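Local structure of probable glutamine synthetase (Pseudomonas aeruginosa, 4HPP) at residues G195-A199 with P342-M346. The protein belongs to the glutamine synthetase family, with an N-terminal beta domain and a larger catalytic domain, and forms an assembly of six chains. Numbering follows the deposited sequence.
Sequences GVAAA and PHLAM
The N-terminal parts of helices 196-216 and 342-358 meet where A199 faces P342, their CA atoms 5.0 Å apart, and such close backbones leave room for little more than a methyl group. A199 CB is that methyl: it nestles among three side chains of segment 342-346, touching P342 CB at 3.9 Å, H343 and the sulfur of M346. The imidazole of H343 lays one face over it, with CD2 only 3.3 Å from A199 CB, while V196 CG1 lies more loosely at the ring's edge. This ring reaches forward because CG stands anti to the carbonyl carbon (chi1 -49°), and its NE2 is hydrogen-bonded to D200, just beyond A199, which should fix its rotation. Proline, lacking an N-H, is well tolerated near a helix's N-terminal end, where no such donor is needed; P342 CB also rests on A199 O. M346 holds a fully extended chain (chi3 174°), long enough to carry SD past A199 and CE to the methyl of A198, 3.9 Å away. CE ends beside G195 O, a carbonyl already accepting a bond from A198 N. G195, at positive phi (63°), a conformation glycine takes readily, turns the chain from strand 185-194 into its helix. Van der Waals packing joins the segments, and the H343-D200 bond adds a polar link between the same two helices. Helix 108-121 closes over V196, A199 and H343 through R109, L112 and R113, whereas M346 and A198 lie against strand 124-137 at V126, A128 and F130, placing both N-terminal ends against the catalytic-domain sheet.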
ATOM      1  N   GLY A 195      39.338 -33.400   0.933  1.00 51.17           N
ATOM      2  CA  GLY A 195      38.938 -33.925   2.210  1.00 45.62           C
ATOM      3  C   GLY A 195      37.658 -33.344   2.790  1.00 52.13           C
ATOM      4  O   GLY A 195      36.595 -33.347   2.140  1.00 48.28           O
ATOM      5  N   VAL A 196      37.776 -32.873   4.036  1.00 51.23           N
ATOM      6  CA  VAL A 196      36.651 -32.569   4.911  1.00 49.94           C
ATOM      7  C   VAL A 196      36.011 -31.321   4.340  1.00 58.55           C
ATOM      8  O   VAL A 196      34.757 -31.207   4.248  1.00 61.59           O
ATOM      9  CB  VAL A 196      37.102 -32.335   6.370  1.00 49.65           C
ATOM     10  CG1 VAL A 196      35.944 -31.890   7.247  1.00 52.62           C
ATOM     11  CG2 VAL A 196      37.711 -33.599   6.987  1.00 50.51           C
ATOM     12  N   ALA A 197      36.880 -30.415   3.903  1.00 50.77           N
ATOM     13  CA  ALA A 197      36.444 -29.165   3.304  1.00 52.06           C
ATOM     14  C   ALA A 197      35.425 -29.445   2.177  1.00 52.48           C
ATOM     15  O   ALA A 197      34.474 -28.686   2.005  1.00 62.53           O
ATOM     16  CB  ALA A 197      37.639 -28.315   2.827  1.00 36.96           C
ATOM     17  N   ALA A 198      35.577 -30.561   1.460  1.00 53.21           N
ATOM     18  CA  ALA A 198      34.651 -30.910   0.363  1.00 51.89           C
ATOM     19  C   ALA A 198      33.220 -31.135   0.896  1.00 46.08           C
ATOM     20  O   ALA A 198      32.292 -30.502   0.395  1.00 49.93           O
ATOM     21  CB  ALA A 198      35.162 -32.109  -0.445  1.00 53.04           C
ATOM     22  N   ALA A 199      33.064 -31.942   1.949  1.00 37.86           N
ATOM     23  CA  ALA A 199      31.766 -32.046   2.666  1.00 45.36           C
ATOM     24  C   ALA A 199      31.272 -30.745   3.350  1.00 45.44           C
ATOM     25  O   ALA A 199      30.067 -30.430   3.302  1.00 45.39           O
ATOM     26  CB  ALA A 199      31.779 -33.195   3.651  1.00 42.96           C
ATOM     27  N   PRO A 342      26.359 -34.598   4.294  1.00 50.64           N
ATOM     28  CA  PRO A 342      27.566 -34.607   3.392  1.00 47.12           C
ATOM     29  C   PRO A 342      28.798 -35.412   3.885  1.00 42.64           C
ATOM     30  O   PRO A 342      29.365 -36.212   3.130  1.00 58.12           O
ATOM     31  CB  PRO A 342      27.901 -33.122   3.261  1.00 45.84           C
ATOM     32  CG  PRO A 342      26.587 -32.426   3.429  1.00 48.49           C
ATOM     33  CD  PRO A 342      25.600 -33.332   4.165  1.00 45.64           C
ATOM     34  N   HIS A 343      29.200 -35.214   5.133  1.00 46.03           N
ATOM     35  CA  HIS A 343      30.299 -35.961   5.795  1.00 41.92           C
ATOM     36  C   HIS A 343      30.087 -37.397   5.971  1.00 46.46           C
ATOM     37  O   HIS A 343      31.023 -38.153   5.785  1.00 47.18           O
ATOM     38  CB  HIS A 343      30.488 -35.421   7.157  1.00 43.80           C
ATOM     39  CG  HIS A 343      30.591 -33.934   7.170  1.00 50.53           C
ATOM     40  ND1 HIS A 343      29.533 -33.148   7.387  1.00 49.73           N
ATOM     41  CD2 HIS A 343      31.681 -33.093   6.953  1.00 45.71           C
ATOM     42  CE1 HIS A 343      29.926 -31.846   7.308  1.00 49.96           C
ATOM     43  NE2 HIS A 343      31.240 -31.825   7.055  1.00 48.27           N
ATOM     44  N   LEU A 344      28.871 -37.806   6.371  1.00 47.26           N
ATOM     45  CA  LEU A 344      28.591 -39.225   6.519  1.00 45.51           C
ATOM     46  C   LEU A 344      28.533 -39.902   5.149  1.00 47.28           C
ATOM     47  O   LEU A 344      29.124 -40.956   4.921  1.00 51.63           O
ATOM     48  CB  LEU A 344      27.324 -39.453   7.356  1.00 55.08           C
ATOM     49  CG  LEU A 344      26.864 -40.911   7.503  1.00 52.86           C
ATOM     50  CD1 LEU A 344      27.912 -41.661   8.311  1.00 58.71           C
ATOM     51  CD2 LEU A 344      25.485 -41.032   8.126  1.00 48.86           C
ATOM     52  N   ALA A 345      27.871 -39.249   4.210  1.00 45.17           N
ATOM     53  CA  ALA A 345      27.749 -39.780   2.876  1.00 40.69           C
ATOM     54  C   ALA A 345      29.105 -39.929   2.228  1.00 43.31           C
ATOM     55  O   ALA A 345      29.401 -41.016   1.744  1.00 48.38           O
ATOM     56  CB  ALA A 345      26.823 -38.920   2.043  1.00 40.36           C
ATOM     57  N   MET A 346      29.937 -38.872   2.209  1.00 46.29           N
ATOM     58  CA  MET A 346      31.246 -38.956   1.536  1.00 39.96           C
ATOM     59  C   MET A 346      32.132 -40.005   2.240  1.00 45.62           C
ATOM     60  O   MET A 346      32.679 -40.881   1.577  1.00 50.95           O
ATOM     61  CB  MET A 346      31.902 -37.592   1.450  1.00 46.64           C
ATOM     62  CG  MET A 346      33.402 -37.548   1.093  1.00 43.29           C
ATOM     63  SD  MET A 346      33.802 -35.817   0.862  1.00 47.78           S
ATOM     64  CE  MET A 346      35.603 -35.843   0.619  1.00 47.44           C
TER